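Local structure of voltage-sensor containing phosphatase (Ciona intestinalis, 3V0D) at residues K203-T208 and T332-E337; G268-R273 and F292-S297; I209-G214 and R324-V329; P198-K203 and S297-D302. The protein probably dephosphorylates membrane phosphoinositides under the control of a voltage sensor, using a tensin-type phosphatase domain joined to a PTEN-like C2 domain. The protein carries 1 engineered substitution. One frame throughout, in Å; residues are numbered along the deposited sequence.

Interaction 1 of 4, residues K203-T208 and T332-E337; sequences KVTGVT and TFSDAE
At Thr205 a chi1 of 57° sets OG1 between the backbone N and the carbonyl carbon, and there the hydroxyl lies 3.6 Å from Thr332 CG2, the two side chains crossing at about a right angle. The same rotation places Thr205 CG2 beside the backbone N, where it packs 3.6 Å from Ser334 OG. Phe333 has CG anti to its own carbonyl carbon (chi1 -59°), and the ring atoms CD2 and CE2 come up to one methyl of Val204, with CE2 3.7 Å from CG2. Lys203 O sits at the edge of this ring, in its plane.

The backbone explains why these partners meet. Lys203 and Ser334 form a hydrogen-bonded antiparallel pair, Lys203 N to Ser334 O at 3.0 Å and Ser334 N to Lys203 O at 2.9 Å, followed by the non-hydrogen-bonded pair Val204 and Phe333. The register then slips by one residue. Thr332 O takes a nearly straight bond from Thr205 N (2.8 Å, 167°) and a weak one from Gly206 N, while Thr332 N returns to Gly206 O at 2.9 Å. Beyond the slip, a water bridges the hydroxyls of Thr208 and Thr332.

Val204 also packs on Ile227, and the ring of Phe333 meets that of Phe294, so this face looks into the interior. Two residues set against one define a classic beta bulge, here built into neighbouring antiparallel strands of the C2 beta sandwich.

Interaction 2 of 4, residues G268-R273 and F292-S297; sequences GDIKVR and FWFNTS
Three CH-pi contacts join Val272 to Phe292, Lys271 to Trp293 and Ile270 to Phe294. Lys271 CB sits over the centre of the indole six-membered ring, 3.7 Å from its centroid, and the extended lysine chain runs on across the same indole. Ile270 CB lies over a face of Phe294, while Val272 CB lies over a face of Phe292, nearer its rim. Val272 CG2 also meets the edge of Phe294 in the plane of that ring.

Among the backbone bonds, Ile270 N to Phe294 O (2.8 Å) is nearly straight at 175°, and Val272 pairs with Phe292 in the same antiparallel manner.

Polar side chains gather at one end. Asn295 ND2 donates to Asp269 OD2 at 2.8 Å, reaching it from above the carboxylate plane; Tyr181 OH is a second partner of that oxygen. Gly268 N donates to Thr296 OG1 (2.9 Å), whose hydroxyl also bonds to Lys200 O. Asn295 OD1 receives Ser297 N in an Asx turn.

Trp293 NE1 bonds to Asn96 of the phosphatase part and Lys271 NZ forms a salt bridge to Asp286 of the C2 part, so their face combines aromatic packing with satisfied polar ends; that of Ile270 and Val272 faces mainly the sandwich interior, its phenylalanines also touching helix 176-191.

Interaction 3 of 4, residues I209-G214 and R324-V329; sequences ITAIQG and RDNFTV
The Arg324 guanidinium lies between Gln213 and Ala211. On one face the Gln213 amide stacks with its plane 13° from that of the guanidinium, OE1 standing over the centre; Gln213 has two conformers, so this stack describes one of them. Ala211 CB lies over the opposite face, 3.6 Å from NH2. A bend at chi3 (-77°) turns NE of Arg324 aside from the chain. NH2 donates to Gln213 O at 3.0 Å with an angle of 163°, the acceptor lying close to the guanidinium plane. Asp254 gives the same nitrogen a salt bridge. Two waters add to the grip, one linking Ala211 O to Arg324 N, the other Gln213 O to Arg324 NE.

Arg324 to Phe327 is a type I beta turn, leading into strand 328-335 just where its antiparallel neighbour 202-210 runs out, so the contact lies where these two adjacent strands of a C2 sandwich sheet begin and end.

Beyond the turn the side chains of Thr210 and Thr328 cross, their OG1 atoms 2.7 Å apart, close enough for a hydrogen bond, though where the Thr328 proton goes is not settled. Thr210 OG1 itself donates to Asn326 O, also at 2.7 Å and in the carbonyl plane. Ile209 and Phe327 lie side by side, pointing the same way, with CG2 of the isoleucine 3.6 Å from CE1 of the ring. The buried Thr210 O has no hydrogen-bonding partner in the model; Phe327 CD1 approaches it to 3.3 Å, and the CA-H of Phe327 points at it.

Interaction 4 of 4, residues P198-K203 and S297-D302; sequences PMKKLK and SLVEGD
Lys200 and Ser297 bring their CA atoms to 4.8 Å where the two runs of backbone, 67° apart in direction, pass each other without any strand pairing between them. Ser297 OG, in the conformer described, donates to Pro198 O at 2.9 Å, coming from above the carbonyl plane. Two waters reinforce this meeting: one donates to both Pro198 O and Ser297 O, and the other donates to Ser297 OG while accepting from Lys200 N.

The Lys200 side chain starts with CG anti to the backbone N (chi1 -173°), then bends at chi3 and chi4. Its ammonium nitrogen, Lys200 NZ, is modelled 2.4 Å from Val299 O, implausibly close for an ordinary hydrogen bond, so its exact placing is doubtful. As modelled, the chain crosses Val299 at about a right angle. Farther along, Leu202 and Val299 reach toward each other tip to tip, CD1 to CG2 at 3.9 Å. Both also touch Phe333, which extends this small apolar cluster inward.

Segment 198-203 follows helix 176-191 and leads into strand 202-210, while 297-302 connects strand 290-295 of one sheet to strand 303-307 of the other. The arrangement is a loop crossing between the two sheets of a C2 beta sandwich, laid against the segment that runs from helix 176-191 into strand 202-210, the first of the sandwich.

In the fold
Interactions 1 and 3 hold the same two strands, 202-210 and 328-335, about 21 Å apart between centres: backbone pairing with a bulge toward one end, a turn with an arginine bonded to a backbone carbonyl, and waters, at the other. Interaction 2 belongs to the second sheet and is the buried contact of the set, rich in aromatic faces. Its Phe294 touches Phe333 of interaction 1 and its Phe292 touches Val329 of interaction 3, so the two sheets meet across a shared apolar interior. Interaction 4 is a surface contact, relying on one hydroxyl, waters and a lysine whose end is placed with doubt; through Val299 and Leu202 it nevertheless reaches Phe294, Thr296 and Phe333, joining the inter-sheet loop to interactions 1 and 2.

Interaction 1 of 4, residues K203-T208 and T332-E337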
loop_
_atom_site.group_PDB
_atom_site.type_symbol
_atom_site.label_atom_id
_atom_site.label_comp_id
_atom_site.label_asym_id
_atom_site.label_seq_id
_atom_site.Cartn_x
_atom_site.Cartn_y
_atom_site.Cartn_z
ATOM N N LYS A 203 1.537 14.392 -17.313
ATOM C CA LYS A 203 2.778 13.743 -17.726
ATOM C C LYS A 203 3.862 14.076 -16.731
ATOM O O LYS A 203 3.943 15.211 -16.262
ATOM C CB LYS A 203 3.216 14.230 -19.123
ATOM C CG LYS A 203 2.360 13.691 -20.257
ATOM C CD LYS A 203 2.822 14.241 -21.592
ATOM C CE LYS A 203 2.013 13.679 -22.758
ATOM N NZ LYS A 203 2.502 14.162 -24.090
ATOM N N VAL A 204 4.726 13.123 -16.410
ATOM C CA VAL A 204 5.924 13.454 -15.632
ATOM C C VAL A 204 6.950 14.076 -16.565
ATOM O O VAL A 204 7.266 13.493 -17.627
ATOM C CB VAL A 204 6.527 12.180 -14.977
ATOM C CG1 VAL A 204 7.879 12.482 -14.346
ATOM C CG2 VAL A 204 5.588 11.619 -13.944
ATOM N N THR A 205 7.454 15.246 -16.192
ATOM C CA THR A 205 8.459 15.944 -16.993
ATOM C C THR A 205 9.795 16.098 -16.275
ATOM O O THR A 205 10.786 16.485 -16.916
ATOM C CB THR A 205 7.981 17.333 -17.392
ATOM O OG1 THR A 205 7.675 18.045 -16.198
ATOM C CG2 THR A 205 6.757 17.256 -18.300
ATOM N N GLY A 206 9.851 15.777 -14.990
ATOM C CA GLY A 206 11.103 15.858 -14.276
ATOM C C GLY A 206 11.077 15.067 -12.979
ATOM O O GLY A 206 9.996 14.823 -12.401
ATOM N N VAL A 207 12.265 14.669 -12.515
ATOM C CA VAL A 207 12.431 14.055 -11.213
ATOM C C VAL A 207 13.660 14.666 -10.560
ATOM O O VAL A 207 14.691 14.839 -11.220
ATOM C CB VAL A 207 12.485 12.487 -11.290
ATOM C CG1 VAL A 207 13.573 11.952 -12.275
ATOM C CG2 VAL A 207 12.621 11.874 -9.903
ATOM N N THR A 208 13.528 15.007 -9.280
ATOM C CA THR A 208 14.588 15.632 -8.500
ATOM C C THR A 208 14.774 14.816 -7.238
ATOM O O THR A 208 13.791 14.553 -6.546
ATOM C CB THR A 208 14.210 17.080 -8.143
ATOM O OG1 THR A 208 13.948 17.778 -9.368
ATOM C CG2 THR A 208 15.335 17.783 -7.380
ATOM N N THR A 332 7.931 16.417 -11.134
ATOM C CA THR A 332 7.324 17.579 -11.779
ATOM C C THR A 332 6.427 17.075 -12.903
ATOM O O THR A 332 6.789 16.136 -13.618
ATOM C CB THR A 332 8.436 18.496 -12.320
ATOM O OG1 THR A 332 9.270 18.881 -11.220
ATOM C CG2 THR A 332 7.879 19.738 -13.010
ATOM N N PHE A 333 5.278 17.739 -13.082
ATOM C CA PHE A 333 4.263 17.320 -14.054
ATOM C C PHE A 333 3.911 18.447 -15.013
ATOM O O PHE A 333 3.951 19.629 -14.639
ATOM C CB PHE A 333 2.943 16.981 -13.339
ATOM C CG PHE A 333 3.053 15.881 -12.321
ATOM C CD1 PHE A 333 2.924 16.153 -10.972
ATOM C CD2 PHE A 333 3.259 14.559 -12.717
ATOM C CE1 PHE A 333 2.994 15.135 -10.031
ATOM C CE2 PHE A 333 3.335 13.529 -11.784
ATOM C CZ PHE A 333 3.211 13.826 -10.433
ATOM N N SER A 334 3.476 18.060 -16.207
ATOM C CA SER A 334 2.715 18.938 -17.076
ATOM C C SER A 334 1.270 18.456 -17.131
ATOM O O SER A 334 0.971 17.273 -16.943
ATOM C CB SER A 334 3.320 18.974 -18.476
ATOM O OG SER A 334 3.233 17.705 -19.100
ATOM N N ASP A 335 0.374 19.406 -17.371
ATOM C CA ASP A 335 -1.045 19.140 -17.527
ATOM C C ASP A 335 -1.285 18.514 -18.888
ATOM O O ASP A 335 -0.935 19.106 -19.916
ATOM C CB ASP A 335 -1.807 20.467 -17.390
ATOM C CG ASP A 335 -3.265 20.387 -17.837
ATOM O OD1 ASP A 335 -3.928 19.359 -17.610
ATOM O OD2 ASP A 335 -3.772 21.398 -18.378
ATOM N N ALA A 336 -1.928 17.352 -18.912
ATOM C CA ALA A 336 -2.027 16.553 -20.132
ATOM C C ALA A 336 -3.465 16.299 -20.561
ATOM O O ALA A 336 -3.755 15.309 -21.247
ATOM C CB ALA A 336 -1.274 15.247 -19.975
ATOM N N GLU A 337 -4.358 17.192 -20.146
ATOM C CA GLU A 337 -5.749 17.147 -20.589
ATOM C C GLU A 337 -5.841 17.397 -22.102
ATOM O O GLU A 337 -4.928 17.990 -22.699
ATOM C CB GLU A 337 -6.597 18.168 -19.822
ATOM C CG GLU A 337 -6.641 17.961 -18.309
ATOM C CD GLU A 337 -7.282 16.639 -17.881
ATOM O OE1 GLU A 337 -7.973 15.981 -18.691
ATOM O OE2 GLU A 337 -7.095 16.253 -16.721
HETATM O O HOH W 1 11.319 17.222 -10.322
#

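Interaction 2 of 4, residues G268-R273 and F292-S297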
loop_
_atom_site.group_PDB
_atom_site.type_symbol
_atom_site.label_atom_id
_atom_site.label_comp_id
_atom_site.label_asym_id
_atom_site.label_seq_id
_atom_site.Cartn_x
_atom_site.Cartn_y
_atom_site.Cartn_z
ATOM N N GLY A 268 -4.833 8.215 -13.016
ATOM C CA GLY A 268 -5.143 7.214 -12.007
ATOM C C GLY A 268 -3.963 6.906 -11.102
ATOM O O GLY A 268 -3.178 7.786 -10.750
ATOM N N ASP A 269 -3.856 5.652 -10.695
ATOM C CA ASP A 269 -2.837 5.250 -9.716
ATOM C C ASP A 269 -1.558 4.901 -10.462
ATOM O O ASP A 269 -1.556 4.050 -11.360
ATOM C CB ASP A 269 -3.379 4.106 -8.889
ATOM C CG ASP A 269 -4.582 4.537 -8.086
ATOM O OD1 ASP A 269 -5.696 4.119 -8.433
ATOM O OD2 ASP A 269 -4.395 5.402 -7.205
ATOM N N ILE A 270 -0.483 5.589 -10.110
ATOM C CA ILE A 270 0.796 5.469 -10.786
ATOM C C ILE A 270 1.811 4.966 -9.778
ATOM O O ILE A 270 1.878 5.471 -8.646
ATOM C CB ILE A 270 1.223 6.841 -11.366
ATOM C CG1 ILE A 270 0.142 7.414 -12.313
ATOM C CG2 ILE A 270 2.581 6.768 -12.058
ATOM C CD1 ILE A 270 -0.171 6.552 -13.510
ATOM N N LYS A 271 2.605 3.990 -10.190
ATOM C CA LYS A 271 3.681 3.444 -9.377
ATOM C C LYS A 271 4.998 3.823 -10.033
ATOM O O LYS A 271 5.165 3.655 -11.249
ATOM C CB LYS A 271 3.533 1.931 -9.335
ATOM C CG LYS A 271 4.540 1.208 -8.487
ATOM C CD LYS A 271 4.389 -0.319 -8.645
ATOM C CE LYS A 271 5.278 -1.076 -7.725
ATOM N NZ LYS A 271 5.085 -2.507 -7.911
ATOM N N VAL A 272 5.934 4.322 -9.241
ATOM C CA VAL A 272 7.224 4.770 -9.749
ATOM C C VAL A 272 8.283 3.998 -8.990
ATOM O O VAL A 272 8.322 4.031 -7.749
ATOM C CB VAL A 272 7.400 6.283 -9.544
ATOM C CG1 VAL A 272 8.691 6.747 -10.170
ATOM C CG2 VAL A 272 6.208 7.043 -10.143
ATOM N N ARG A 273 9.129 3.274 -9.720
ATOM C CA ARG A 273 10.173 2.431 -9.133
ATOM C C ARG A 273 11.530 2.963 -9.543
ATOM O O ARG A 273 11.759 3.285 -10.716
ATOM C CB ARG A 273 10.052 0.989 -9.623
ATOM C CG ARG A 273 8.731 0.334 -9.216
ATOM C CD ARG A 273 8.566 -1.064 -9.866
ATOM N NE ARG A 273 9.532 -2.022 -9.339
ATOM C CZ ARG A 273 10.613 -2.454 -9.977
ATOM N NH1 ARG A 273 10.869 -2.097 -11.228
ATOM N NH2 ARG A 273 11.438 -3.262 -9.334
ATOM N N PHE A 292 7.284 4.306 -5.005
ATOM C CA PHE A 292 6.105 4.884 -4.371
ATOM C C PHE A 292 4.937 4.868 -5.344
ATOM O O PHE A 292 5.123 4.812 -6.560
ATOM C CB PHE A 292 6.366 6.322 -3.843
ATOM C CG PHE A 292 6.842 7.272 -4.880
ATOM C CD1 PHE A 292 5.946 7.960 -5.706
ATOM C CD2 PHE A 292 8.208 7.535 -4.990
ATOM C CE1 PHE A 292 6.413 8.884 -6.631
ATOM C CE2 PHE A 292 8.676 8.473 -5.904
ATOM C CZ PHE A 292 7.795 9.120 -6.733
ATOM N N TRP A 293 3.738 5.027 -4.780
ATOM C CA TRP A 293 2.500 5.228 -5.527
ATOM C C TRP A 293 1.925 6.599 -5.280
ATOM O O TRP A 293 2.003 7.135 -4.168
ATOM C CB TRP A 293 1.445 4.233 -5.087
ATOM C CG TRP A 293 1.703 2.810 -5.427
ATOM C CD1 TRP A 293 2.519 1.909 -4.788
ATOM C CD2 TRP A 293 1.033 2.071 -6.441
ATOM N NE1 TRP A 293 2.392 0.657 -5.347
ATOM C CE2 TRP A 293 1.481 0.740 -6.369
ATOM C CE3 TRP A 293 0.073 2.412 -7.406
ATOM C CZ2 TRP A 293 0.996 -0.256 -7.204
ATOM C CZ3 TRP A 293 -0.408 1.423 -8.236
ATOM C CH2 TRP A 293 0.055 0.100 -8.127
ATOM N N PHE A 294 1.247 7.139 -6.280
ATOM C CA PHE A 294 0.411 8.310 -6.098
ATOM C C PHE A 294 -0.750 8.237 -7.084
ATOM O O PHE A 294 -0.704 7.489 -8.055
ATOM C CB PHE A 294 1.206 9.623 -6.271
ATOM C CG PHE A 294 1.648 9.870 -7.681
ATOM C CD1 PHE A 294 0.902 10.687 -8.520
ATOM C CD2 PHE A 294 2.771 9.239 -8.209
ATOM C CE1 PHE A 294 1.277 10.888 -9.830
ATOM C CE2 PHE A 294 3.150 9.428 -9.540
ATOM C CZ PHE A 294 2.404 10.259 -10.350
ATOM N N ASN A 295 -1.780 9.044 -6.840
ATOM C CA ASN A 295 -2.916 9.128 -7.748
ATOM C C ASN A 295 -2.947 10.504 -8.398
ATOM O O ASN A 295 -2.875 11.537 -7.716
ATOM C CB ASN A 295 -4.220 8.831 -7.010
ATOM C CG ASN A 295 -5.404 8.760 -7.977
ATOM O OD1 ASN A 295 -5.851 9.783 -8.486
ATOM N ND2 ASN A 295 -5.879 7.565 -8.261
ATOM N N THR A 296 -3.020 10.516 -9.730
ATOM C CA THR A 296 -2.941 11.793 -10.455
ATOM C C THR A 296 -4.023 12.799 -10.046
ATOM O O THR A 296 -3.806 13.997 -10.080
ATOM C CB THR A 296 -3.001 11.588 -11.968
ATOM O OG1 THR A 296 -4.253 10.994 -12.325
ATOM C CG2 THR A 296 -1.857 10.739 -12.487
ATOM N N SER A 297 -5.198 12.306 -9.656
ATOM C CA SER A 297 -6.313 13.178 -9.273
ATOM C C SER A 297 -6.093 13.915 -7.992
ATOM O O SER A 297 -6.784 14.901 -7.712
ATOM C CB SER A 297 -7.565 12.376 -9.066
ATOM O OG SER A 297 -7.924 11.794 -10.263
#

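Interaction 3 of 4, residues I209-G214 and R324-V329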
loop_
_atom_site.group_PDB
_atom_site.type_symbol
_atom_site.label_atom_id
_atom_site.label_comp_id
_atom_site.label_asym_id
_atom_site.label_seq_id
_atom_site.Cartn_x
_atom_site.Cartn_y
_atom_site.Cartn_z
ATOM N N ILE A 209 16.022 14.432 -6.951
ATOM C CA ILE A 209 16.330 13.661 -5.758
ATOM C C ILE A 209 17.370 14.431 -4.956
ATOM O O ILE A 209 18.452 14.736 -5.461
ATOM C CB ILE A 209 16.865 12.268 -6.101
ATOM C CG1 ILE A 209 15.923 11.545 -7.071
ATOM C CG2 ILE A 209 17.117 11.469 -4.831
ATOM C CD1 ILE A 209 16.426 10.186 -7.561
ATOM N N THR A 210 17.021 14.734 -3.708
ATOM C CA THR A 210 17.927 15.432 -2.791
ATOM C C THR A 210 18.627 14.456 -1.864
ATOM O O THR A 210 18.141 13.355 -1.641
ATOM C CB THR A 210 17.160 16.478 -1.966
ATOM O OG1 THR A 210 16.164 15.820 -1.163
ATOM C CG2 THR A 210 16.531 17.515 -2.887
ATOM N N ALA A 211 19.774 14.880 -1.317
ATOM C CA ALA A 211 20.612 14.036 -0.458
ATOM C C ALA A 211 21.074 12.795 -1.200
ATOM O O ALA A 211 20.994 11.675 -0.693
ATOM C CB ALA A 211 19.944 13.705 0.895
ATOM N N ILE A 212 21.681 13.023 -2.353
ATOM C CA ILE A 212 22.095 11.904 -3.201
ATOM C C ILE A 212 23.433 11.279 -2.770
ATOM O O ILE A 212 23.676 10.107 -3.041
ATOM C CB ILE A 212 22.066 12.320 -4.703
ATOM C CG1 ILE A 212 22.134 11.104 -5.648
ATOM C CG2 ILE A 212 23.180 13.324 -5.045
ATOM C CD1 ILE A 212 20.889 10.233 -5.618
ATOM N N GLN A 213 24.300 12.033 -2.083
ATOM C CA GLN A 213 25.566 11.465 -1.636
ATOM C C GLN A 213 25.311 10.203 -0.811
ATOM O O GLN A 213 24.420 10.191 0.035
ATOM C CB GLN A 213 26.373 12.510 -0.844
ATOM C CG GLN A 213 27.496 11.972 0.078
ATOM C CD GLN A 213 27.041 11.834 1.530
ATOM O OE1 GLN A 213 26.857 12.831 2.236
ATOM N NE2 GLN A 213 26.890 10.604 1.989
ATOM N N GLY A 214 26.102 9.156 -1.069
ATOM C CA GLY A 214 26.016 7.893 -0.346
ATOM C C GLY A 214 24.922 6.966 -0.857
ATOM O O GLY A 214 24.819 5.840 -0.369
ATOM N N ARG A 324 19.338 9.767 4.164
ATOM C CA ARG A 324 19.470 10.721 5.259
ATOM C C ARG A 324 18.199 11.543 5.415
ATOM O O ARG A 324 17.257 11.422 4.617
ATOM C CB ARG A 324 20.718 11.576 5.030
ATOM C CG ARG A 324 22.000 10.759 5.145
ATOM C CD ARG A 324 23.240 11.556 4.732
ATOM N NE ARG A 324 23.347 11.663 3.274
ATOM C CZ ARG A 324 23.300 12.792 2.571
ATOM N NH1 ARG A 324 23.167 13.977 3.175
ATOM N NH2 ARG A 324 23.443 12.743 1.254
ATOM N N ASP A 325 18.134 12.344 6.478
ATOM C CA ASP A 325 16.831 12.942 6.829
ATOM C C ASP A 325 16.290 13.921 5.789
ATOM O O ASP A 325 15.080 14.149 5.739
ATOM C CB ASP A 325 16.790 13.510 8.254
ATOM C CG ASP A 325 17.792 14.604 8.489
ATOM O OD1 ASP A 325 18.308 15.218 7.540
ATOM O OD2 ASP A 325 18.044 14.885 9.675
ATOM N N ASN A 326 17.169 14.442 4.932
ATOM C CA ASN A 326 16.781 15.359 3.870
ATOM C C ASN A 326 16.656 14.676 2.494
ATOM O O ASN A 326 16.531 15.365 1.476
ATOM C CB ASN A 326 17.716 16.564 3.783
ATOM C CG ASN A 326 19.166 16.187 3.505
ATOM O OD1 ASN A 326 19.852 16.890 2.752
ATOM N ND2 ASN A 326 19.655 15.120 4.129
ATOM N N PHE A 327 16.658 13.345 2.481
ATOM C CA PHE A 327 16.393 12.606 1.239
ATOM C C PHE A 327 14.934 12.790 0.839
ATOM O O PHE A 327 14.024 12.500 1.610
ATOM C CB PHE A 327 16.689 11.135 1.457
ATOM C CG PHE A 327 16.465 10.298 0.219
ATOM C CD1 PHE A 327 17.458 10.226 -0.752
ATOM C CD2 PHE A 327 15.284 9.566 0.024
ATOM C CE1 PHE A 327 17.259 9.464 -1.902
ATOM C CE2 PHE A 327 15.095 8.797 -1.112
ATOM C CZ PHE A 327 16.081 8.745 -2.075
ATOM N N THR A 328 14.737 13.288 -0.377
ATOM C CA THR A 328 13.388 13.517 -0.926
ATOM C C THR A 328 13.382 13.195 -2.404
ATOM O O THR A 328 14.430 13.269 -3.066
ATOM C CB THR A 328 12.869 14.994 -0.724
ATOM O OG1 THR A 328 13.550 15.885 -1.611
ATOM C CG2 THR A 328 13.003 15.467 0.709
ATOM N N VAL A 329 12.201 12.878 -2.920
ATOM C CA VAL A 329 11.990 12.712 -4.359
ATOM C C VAL A 329 10.817 13.598 -4.746
ATOM O O VAL A 329 9.767 13.541 -4.113
ATOM C CB VAL A 329 11.694 11.243 -4.727
ATOM C CG1 VAL A 329 11.448 11.122 -6.246
ATOM C CG2 VAL A 329 12.873 10.331 -4.305
HETATM O O HOH W 2 20.555 10.325 1.621
HETATM O O HOH W 3 23.812 8.904 2.273
#

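Interaction 4 of 4, residues P198-K203 and S297-D302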
loop_
_atom_site.group_PDB
_atom_site.type_symbol
_atom_site.label_atom_id
_atom_site.label_comp_id
_atom_site.label_asym_id
_atom_site.label_seq_id
_atom_site.Cartn_x
_atom_site.Cartn_y
_atom_site.Cartn_z
ATOM N N PRO A 198 -12.470 13.575 -9.658
ATOM C CA PRO A 198 -12.441 13.651 -11.120
ATOM C C PRO A 198 -11.070 13.289 -11.677
ATOM O O PRO A 198 -10.032 13.548 -11.049
ATOM C CB PRO A 198 -12.714 15.127 -11.433
ATOM C CG PRO A 198 -12.867 15.820 -10.168
ATOM C CD PRO A 198 -12.697 14.886 -9.024
ATOM N N MET A 199 -11.089 12.710 -12.865
ATOM C CA MET A 199 -9.872 12.357 -13.574
ATOM C C MET A 199 -8.950 13.562 -13.762
ATOM O O MET A 199 -9.404 14.685 -14.031
ATOM C CB MET A 199 -10.229 11.698 -14.919
ATOM C CG MET A 199 -9.037 11.053 -15.650
ATOM S SD MET A 199 -9.399 10.186 -17.192
ATOM C CE MET A 199 -10.325 8.764 -16.612
ATOM N N LYS A 200 -7.654 13.321 -13.593
ATOM C CA LYS A 200 -6.655 14.310 -13.951
ATOM C C LYS A 200 -5.580 13.608 -14.756
ATOM O O LYS A 200 -4.976 12.620 -14.306
ATOM C CB LYS A 200 -6.075 14.944 -12.699
ATOM C CG LYS A 200 -5.148 16.102 -12.947
ATOM C CD LYS A 200 -5.150 17.046 -11.757
ATOM C CE LYS A 200 -3.896 16.906 -10.945
ATOM N NZ LYS A 200 -4.241 16.783 -9.514
ATOM N N LYS A 201 -5.343 14.108 -15.955
ATOM C CA LYS A 201 -4.339 13.566 -16.861
ATOM C C LYS A 201 -3.067 14.390 -16.738
ATOM O O LYS A 201 -3.109 15.621 -16.839
ATOM C CB LYS A 201 -4.875 13.641 -18.294
ATOM C CG LYS A 201 -6.023 12.686 -18.563
ATOM C CD LYS A 201 -6.553 12.840 -19.985
ATOM C CE LYS A 201 -7.825 12.051 -20.187
ATOM N NZ LYS A 201 -8.463 12.398 -21.476
ATOM N N LEU A 202 -1.940 13.713 -16.515
ATOM C CA LEU A 202 -0.661 14.380 -16.294
ATOM C C LEU A 202 0.439 13.680 -17.064
ATOM O O LEU A 202 0.318 12.504 -17.403
ATOM C CB LEU A 202 -0.255 14.302 -14.799
ATOM C CG LEU A 202 -1.163 14.920 -13.727
ATOM C CD1 LEU A 202 -0.659 14.528 -12.340
ATOM C CD2 LEU A 202 -1.240 16.421 -13.916
ATOM N N LYS A 203 1.537 14.392 -17.313
ATOM C CA LYS A 203 2.778 13.743 -17.726
ATOM C C LYS A 203 3.862 14.076 -16.731
ATOM O O LYS A 203 3.943 15.211 -16.262
ATOM C CB LYS A 203 3.216 14.230 -19.123
ATOM C CG LYS A 203 2.360 13.691 -20.257
ATOM C CD LYS A 203 2.822 14.241 -21.592
ATOM C CE LYS A 203 2.013 13.679 -22.758
ATOM N NZ LYS A 203 2.502 14.162 -24.090
ATOM N N SER A 297 -5.198 12.306 -9.656
ATOM C CA SER A 297 -6.313 13.178 -9.273
ATOM C C SER A 297 -6.093 13.915 -7.992
ATOM O O SER A 297 -6.784 14.901 -7.712
ATOM C CB SER A 297 -7.565 12.376 -9.066
ATOM O OG SER A 297 -7.924 11.794 -10.263
ATOM N N LEU A 298 -5.174 13.414 -7.177
ATOM C CA LEU A 298 -4.931 13.959 -5.859
ATOM C C LEU A 298 -3.657 14.790 -5.809
ATOM O O LEU A 298 -3.330 15.364 -4.780
ATOM C CB LEU A 298 -5.149 12.946 -4.736
ATOM C CG LEU A 298 -6.596 12.435 -4.673
ATOM C CD1 LEU A 298 -6.660 11.284 -3.703
ATOM C CD2 LEU A 298 -7.584 13.497 -4.243
ATOM N N VAL A 299 -2.972 14.908 -6.955
ATOM C CA VAL A 299 -1.824 15.806 -7.101
ATOM C C VAL A 299 -2.281 17.243 -6.970
ATOM O O VAL A 299 -3.312 17.627 -7.514
ATOM C CB VAL A 299 -1.119 15.579 -8.464
ATOM C CG1 VAL A 299 -0.083 16.670 -8.759
ATOM C CG2 VAL A 299 -0.442 14.237 -8.455
ATOM N N GLU A 300 -1.486 18.020 -6.246
ATOM C CA GLU A 300 -1.727 19.445 -6.088
ATOM C C GLU A 300 -0.682 20.233 -6.856
ATOM O O GLU A 300 0.522 20.011 -6.715
ATOM C CB GLU A 300 -1.702 19.823 -4.608
ATOM C CG GLU A 300 -2.730 19.060 -3.781
ATOM C CD GLU A 300 -2.621 19.339 -2.302
ATOM O OE1 GLU A 300 -2.072 18.481 -1.575
ATOM O OE2 GLU A 300 -3.079 20.418 -1.873
ATOM N N GLY A 301 -1.147 21.148 -7.692
ATOM C CA GLY A 301 -0.254 22.002 -8.455
ATOM C C GLY A 301 0.520 21.191 -9.469
ATOM O O GLY A 301 -0.029 20.277 -10.083
ATOM N N ASP A 302 1.795 21.527 -9.642
ATOM C CA ASP A 302 2.597 20.968 -10.738
ATOM C C ASP A 302 3.627 19.933 -10.285
ATOM O O ASP A 302 4.526 19.583 -11.055
ATOM C CB ASP A 302 3.291 22.085 -11.533
ATOM C CG ASP A 302 4.426 22.750 -10.760
ATOM O OD1 ASP A 302 4.637 22.454 -9.565
ATOM O OD2 ASP A 302 5.119 23.600 -11.359
HETATM O O HOH W 4 -9.165 15.727 -9.212
HETATM O O HOH W 5 -7.072 10.506 -12.522
#